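Local structure of putative amino acid binding protein (Streptococcus mutans, 4C0R) at residues Asp61-Tyr72 against Tyr191-Gln200. The protein binds glutathione as the substrate-binding component of a bacterial ABC import system, probably handing it to the cystine importer TcyBC. Sequence-based numbering, arbitrary orientation.
With CD (cadmium ion), chain U; GDS (oxidized glutathione disulfide), chain C.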
loop_
_atom_site.group_PDB
_atom_site.type_symbol
_atom_site.label_atom_id
_atom_site.label_comp_id
_atom_site.label_asym_id
_atom_site.label_seq_id
_atom_site.Cartn_x
_atom_site.Cartn_y
_atom_site.Cartn_z
ATOM N N ASP A 61 -14.516 -15.565 -1.757
ATOM C CA ASP A 61 -15.060 -15.269 -0.441
ATOM C C ASP A 61 -14.488 -16.045 0.749
ATOM O O ASP A 61 -15.118 -16.099 1.803
ATOM C CB ASP A 61 -16.598 -15.309 -0.421
ATOM C CG ASP A 61 -17.183 -13.905 -0.473
ATOM O OD1 ASP A 61 -17.224 -13.178 0.625
ATOM O OD2 ASP A 61 -17.519 -13.538 -1.617
ATOM N N LYS A 62 -13.267 -16.559 0.604
ATOM C CA LYS A 62 -12.458 -17.004 1.709
ATOM C C LYS A 62 -12.152 -15.785 2.579
ATOM O O LYS A 62 -12.122 -15.883 3.777
ATOM C CB LYS A 62 -11.135 -17.601 1.236
ATOM C CG LYS A 62 -10.169 -17.994 2.344
ATOM C CD LYS A 62 -8.910 -18.640 1.742
ATOM C CE LYS A 62 -7.959 -19.225 2.793
ATOM N NZ LYS A 62 -6.923 -20.080 2.149
ATOM N N TYR A 63 -11.882 -14.646 1.944
ATOM C CA TYR A 63 -11.629 -13.424 2.696
ATOM C C TYR A 63 -12.711 -12.416 2.352
ATOM O O TYR A 63 -13.257 -12.452 1.256
ATOM C CB TYR A 63 -10.246 -12.798 2.317
ATOM C CG TYR A 63 -9.063 -13.698 2.519
ATOM C CD1 TYR A 63 -8.920 -14.445 3.669
ATOM C CD2 TYR A 63 -8.093 -13.799 1.538
ATOM C CE1 TYR A 63 -7.841 -15.292 3.846
ATOM C CE2 TYR A 63 -6.997 -14.644 1.729
ATOM C CZ TYR A 63 -6.899 -15.374 2.876
ATOM O OH TYR A 63 -5.789 -16.208 3.062
ATOM N N GLN A 64 -13.023 -11.496 3.274
ATOM C CA GLN A 64 -14.024 -10.449 3.058
ATOM C C GLN A 64 -13.441 -9.052 2.862
ATOM O O GLN A 64 -14.045 -8.245 2.186
ATOM C CB GLN A 64 -15.042 -10.404 4.197
ATOM C CG GLN A 64 -15.947 -11.632 4.255
ATOM C CD GLN A 64 -15.215 -12.920 4.579
ATOM O OE1 GLN A 64 -14.543 -13.039 5.613
ATOM N NE2 GLN A 64 -15.336 -13.893 3.692
ATOM N N ILE A 65 -12.270 -8.783 3.476
ATOM C CA ILE A 65 -11.645 -7.464 3.388
ATOM C C ILE A 65 -10.194 -7.694 3.029
ATOM O O ILE A 65 -9.578 -8.665 3.490
ATOM C CB ILE A 65 -11.682 -6.686 4.732
ATOM C CG1 ILE A 65 -13.079 -6.708 5.334
ATOM C CG2 ILE A 65 -11.218 -5.278 4.486
ATOM C CD1 ILE A 65 -13.151 -6.000 6.657
ATOM N N GLY A 66 -9.628 -6.815 2.214
ATOM C CA GLY A 66 -8.208 -6.790 1.924
ATOM C C GLY A 66 -7.663 -5.432 2.333
ATOM O O GLY A 66 -8.310 -4.405 2.126
ATOM N N ALA A 67 -6.482 -5.423 2.923
ATOM C CA ALA A 67 -5.862 -4.168 3.390
ATOM C C ALA A 67 -4.381 -4.347 3.392
ATOM O O ALA A 67 -3.878 -5.225 4.074
ATOM C CB ALA A 67 -6.307 -3.829 4.749
ATOM N N ASN A 68 -3.696 -3.560 2.595
ATOM C CA ASN A 68 -2.243 -3.524 2.546
ATOM C C ASN A 68 -1.792 -2.375 1.623
ATOM O O ASN A 68 -1.245 -2.609 0.556
ATOM C CB ASN A 68 -1.671 -4.870 2.036
ATOM C CG ASN A 68 -0.249 -5.105 2.495
ATOM O OD1 ASN A 68 0.023 -5.898 3.418
ATOM N ND2 ASN A 68 0.670 -4.391 1.892
ATOM N N ASN A 69 -2.000 -1.139 2.020
ATOM C CA ASN A 69 -1.549 0.021 1.204
ATOM C C ASN A 69 -2.076 -0.106 -0.251
ATOM O O ASN A 69 -1.346 0.153 -1.210
ATOM C CB ASN A 69 -0.032 0.062 1.234
ATOM C CG ASN A 69 0.601 1.234 0.493
ATOM O OD1 ASN A 69 0.179 2.380 0.611
ATOM N ND2 ASN A 69 1.656 0.933 -0.251
ATOM N N ILE A 70 -3.343 -0.485 -0.383
ATOM C CA ILE A 70 -3.890 -0.821 -1.700
ATOM C C ILE A 70 -4.460 0.363 -2.434
ATOM O O ILE A 70 -5.327 1.045 -1.931
ATOM C CB ILE A 70 -4.982 -1.876 -1.547
ATOM C CG1 ILE A 70 -4.393 -3.176 -1.000
ATOM C CG2 ILE A 70 -5.714 -2.187 -2.863
ATOM C CD1 ILE A 70 -5.474 -4.229 -0.525
ATOM N N SER A 71 -3.964 0.605 -3.640
ATOM C CA SER A 71 -4.413 1.669 -4.505
ATOM C C SER A 71 -5.692 1.296 -5.263
ATOM O O SER A 71 -6.012 0.133 -5.424
ATOM C CB SER A 71 -3.351 1.919 -5.602
ATOM O OG SER A 71 -2.120 2.319 -5.053
ATOM N N TYR A 72 -6.394 2.313 -5.744
ATOM C CA TYR A 72 -7.480 2.095 -6.699
ATOM C C TYR A 72 -6.912 1.804 -8.082
ATOM O O TYR A 72 -6.059 2.571 -8.600
ATOM C CB TYR A 72 -8.285 3.385 -6.843
ATOM C CG TYR A 72 -9.397 3.225 -7.834
ATOM C CD1 TYR A 72 -10.558 2.609 -7.454
ATOM C CD2 TYR A 72 -9.265 3.685 -9.131
ATOM C CE1 TYR A 72 -11.610 2.446 -8.342
ATOM C CE2 TYR A 72 -10.346 3.505 -10.048
ATOM C CZ TYR A 72 -11.492 2.906 -9.595
ATOM O OH TYR A 72 -12.607 2.651 -10.420
ATOM N N TYR A 191 -4.525 7.752 -3.388
ATOM C CA TYR A 191 -5.204 7.275 -2.225
ATOM C C TYR A 191 -5.001 5.781 -2.026
ATOM O O TYR A 191 -4.738 5.035 -2.985
ATOM C CB TYR A 191 -6.682 7.599 -2.305
ATOM C CG TYR A 191 -7.077 9.073 -2.177
ATOM C CD1 TYR A 191 -6.256 9.969 -1.589
ATOM C CD2 TYR A 191 -8.330 9.495 -2.583
ATOM C CE1 TYR A 191 -6.652 11.322 -1.433
ATOM C CE2 TYR A 191 -8.741 10.788 -2.389
ATOM C CZ TYR A 191 -7.897 11.679 -1.800
ATOM O OH TYR A 191 -8.313 13.013 -1.605
ATOM N N VAL A 192 -5.169 5.333 -0.794
ATOM C CA VAL A 192 -5.194 3.906 -0.542
ATOM C C VAL A 192 -6.471 3.589 0.242
ATOM O O VAL A 192 -7.117 4.516 0.822
ATOM C CB VAL A 192 -3.992 3.431 0.117
ATOM C CG1 VAL A 192 -2.748 3.536 -0.864
ATOM C CG2 VAL A 192 -3.810 4.164 1.405
ATOM N N TYR A 193 -6.876 2.324 0.228
ATOM C CA TYR A 193 -8.249 1.948 0.559
ATOM C C TYR A 193 -8.315 0.570 1.153
ATOM O O TYR A 193 -7.380 -0.218 0.912
ATOM C CB TYR A 193 -9.022 1.770 -0.763
ATOM C CG TYR A 193 -9.113 2.986 -1.637
ATOM C CD1 TYR A 193 -8.102 3.327 -2.545
ATOM C CD2 TYR A 193 -10.211 3.798 -1.545
ATOM C CE1 TYR A 193 -8.209 4.467 -3.358
ATOM C CE2 TYR A 193 -10.316 4.953 -2.314
ATOM C CZ TYR A 193 -9.348 5.265 -3.237
ATOM O OH TYR A 193 -9.492 6.403 -4.007
ATOM N N PHE A 194 -9.410 0.249 1.804
ATOM C CA PHE A 194 -9.797 -1.142 2.027
ATOM C C PHE A 194 -10.515 -1.624 0.789
ATOM O O PHE A 194 -11.231 -0.853 0.139
ATOM C CB PHE A 194 -10.760 -1.271 3.190
ATOM C CG PHE A 194 -10.142 -0.932 4.528
ATOM C CD1 PHE A 194 -9.185 -1.762 5.094
ATOM C CD2 PHE A 194 -10.519 0.215 5.216
ATOM C CE1 PHE A 194 -8.624 -1.459 6.326
ATOM C CE2 PHE A 194 -9.954 0.507 6.471
ATOM C CZ PHE A 194 -9.029 -0.332 7.005
ATOM N N ILE A 195 -10.371 -2.908 0.457
ATOM C CA ILE A 195 -11.185 -3.503 -0.562
ATOM C C ILE A 195 -11.991 -4.659 0.017
ATOM O O ILE A 195 -11.680 -5.175 1.081
ATOM C CB ILE A 195 -10.370 -3.981 -1.778
ATOM C CG1 ILE A 195 -9.308 -5.006 -1.373
ATOM C CG2 ILE A 195 -9.756 -2.826 -2.553
ATOM C CD1 ILE A 195 -8.578 -5.628 -2.594
ATOM N N PHE A 196 -13.064 -5.028 -0.690
ATOM C CA PHE A 196 -13.945 -6.062 -0.168
ATOM C C PHE A 196 -14.340 -7.031 -1.268
ATOM O O PHE A 196 -14.412 -6.669 -2.442
ATOM C CB PHE A 196 -15.260 -5.502 0.393
ATOM C CG PHE A 196 -15.075 -4.392 1.388
ATOM C CD1 PHE A 196 -14.861 -3.100 0.969
ATOM C CD2 PHE A 196 -15.141 -4.652 2.727
ATOM C CE1 PHE A 196 -14.699 -2.055 1.886
ATOM C CE2 PHE A 196 -14.972 -3.631 3.651
ATOM C CZ PHE A 196 -14.755 -2.319 3.220
ATOM N N ALA A 197 -14.698 -8.227 -0.839
ATOM C CA ALA A 197 -15.306 -9.199 -1.750
ATOM C C ALA A 197 -16.571 -8.551 -2.286
ATOM O O ALA A 197 -17.232 -7.741 -1.627
ATOM C CB ALA A 197 -15.579 -10.507 -1.004
ATOM N N GLN A 198 -16.895 -8.874 -3.545
ATOM C CA GLN A 198 -17.911 -8.119 -4.239
ATOM C C GLN A 198 -19.304 -8.241 -3.639
ATOM O O GLN A 198 -20.123 -7.307 -3.780
ATOM C CB GLN A 198 -17.882 -8.517 -5.731
ATOM C CG GLN A 198 -18.429 -7.431 -6.611
ATOM C CD GLN A 198 -18.251 -7.759 -8.075
ATOM O OE1 GLN A 198 -18.414 -8.914 -8.485
ATOM N NE2 GLN A 198 -17.948 -6.748 -8.869
ATOM N N ASP A 199 -19.571 -9.332 -2.928
ATOM C CA ASP A 199 -20.865 -9.518 -2.311
ATOM C C ASP A 199 -20.987 -8.892 -0.921
ATOM O O ASP A 199 -21.993 -9.050 -0.256
ATOM C CB ASP A 199 -21.282 -10.989 -2.255
ATOM C CG ASP A 199 -20.333 -11.852 -1.497
ATOM O OD1 ASP A 199 -19.401 -11.353 -0.832
ATOM O OD2 ASP A 199 -20.521 -13.086 -1.558
ATOM N N GLN A 200 -19.979 -8.151 -0.496
ATOM C CA GLN A 200 -19.982 -7.624 0.877
ATOM C C GLN A 200 -20.415 -6.169 0.960
ATOM O O GLN A 200 -19.800 -5.374 1.661
ATOM C CB GLN A 200 -18.586 -7.784 1.500
ATOM C CG GLN A 200 -18.163 -9.251 1.672
ATOM C CD GLN A 200 -18.995 -9.969 2.727
ATOM O OE1 GLN A 200 -19.458 -9.338 3.669
ATOM N NE2 GLN A 200 -19.190 -11.273 2.574
HETATM CD CD CD U . -19.742 -14.129 0.622
HETATM C CD1 GDS C . 5.219 -10.986 -2.630
HETATM N N2 GDS C . 6.238 -10.022 -2.192
HETATM C CA2 GDS C . 6.057 -9.506 -0.884
HETATM C C2 GDS C . 6.575 -10.276 0.278
HETATM O O2 GDS C . 6.091 -10.114 1.418
HETATM C CB2 GDS C . 5.349 -8.243 -0.571
HETATM S SG2 GDS C . 4.903 -7.305 -2.016
HETATM N N3 GDS C . 7.652 -11.213 0.032
HETATM C CA3 GDS C . 8.134 -12.060 1.122
HETATM C C3 GDS C . 7.545 -13.430 0.795
HETATM O OE3 GDS C . 8.203 -14.495 1.019
HETATM O OE4 GDS C . 6.396 -13.560 0.283
HETATM N N4 GDS C . 4.767 -4.085 -2.387
HETATM C CA4 GDS C . 6.178 -3.916 -2.642
HETATM C C4 GDS C . 6.432 -3.826 -4.106
HETATM O OE5 GDS C . 5.516 -3.492 -4.918
HETATM O OE6 GDS C . 7.616 -4.038 -4.490
HETATM C C5 GDS C . 4.336 -4.277 -1.037
HETATM O O5 GDS C . 5.157 -4.253 -0.122
HETATM C CA5 GDS C . 2.910 -4.575 -0.908
HETATM N N5 GDS C . 1.999 -3.932 -1.761
HETATM C CB5 GDS C . 2.620 -5.988 -0.521
HETATM S SG5 GDS C . 2.889 -7.057 -1.961
HETATM C CA6 GDS C . 0.466 -0.369 -4.456
HETATM C C6 GDS C . -0.666 -1.215 -5.017
HETATM O OE7 GDS C . -0.388 -2.111 -5.861
HETATM O OE8 GDS C . -1.850 -1.040 -4.641
HETATM N N6 GDS C . -0.146 0.734 -3.692
HETATM C CB6 GDS C . 1.388 -1.185 -3.624
HETATM C CG6 GDS C . 0.564 -2.109 -2.699
HETATM C CD6 GDS C . 1.515 -2.629 -1.641
HETATM O O6 GDS C . 1.892 -1.999 -0.642
HETATM O O HOH W 1 -18.110 -12.000 -3.748
HETATM O O HOH W 2 -5.015 -1.070 2.004
HETATM O O HOH W 3 -2.373 4.892 -4.488
HETATM O O HOH W 4 -5.381 4.990 -5.608
#
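Two waters share the carbonyl oxygen of Tyr-191: one joins it to Ser-71 OG; the other, 2.7 Å from Tyr-191 O, accepts from Tyr-72 N. Nearby, Tyr-193 N reaches Ile-70 O at 2.9 Å, bent to 131° at the hydrogen. At the corner of Asn-68 and Asn-69 the strands part, and a water bridges the gap, donating to Tyr-193 O while accepting from Asn-68 N and Ile-70 N. Beyond it the strands pair antiparallel, with Gly-66 and Ile-195 as the hydrogen-bonded pair. This junction belongs to the mixed sheet of a family 3 solute-binding protein, strand 65-71 between strands 3-9 and 191-196, and its corner faces the bound glutathione disulfide. There Ser-71 N gives a nearly straight bond to ligand OE8, and ligand N6 donates to Asn-69 O and Ser-71 OG. Ala-67 CB meets the edge of the Phe-194 ring, 3.6 Å from CD1, while the Ile-70 and Ile-195 side chains cross at about a right angle, meeting at CD1 methyls. Ile-195 CG1, between its backbone N and carbonyl carbon (chi1 59°), packs against Gly-66. At the far end cadmium joins Asp-61 OD1 (2.7 Å) and Asp-199 OD2 (2.5 Å), probably offsetting repulsion between carboxylates turned 48° apart.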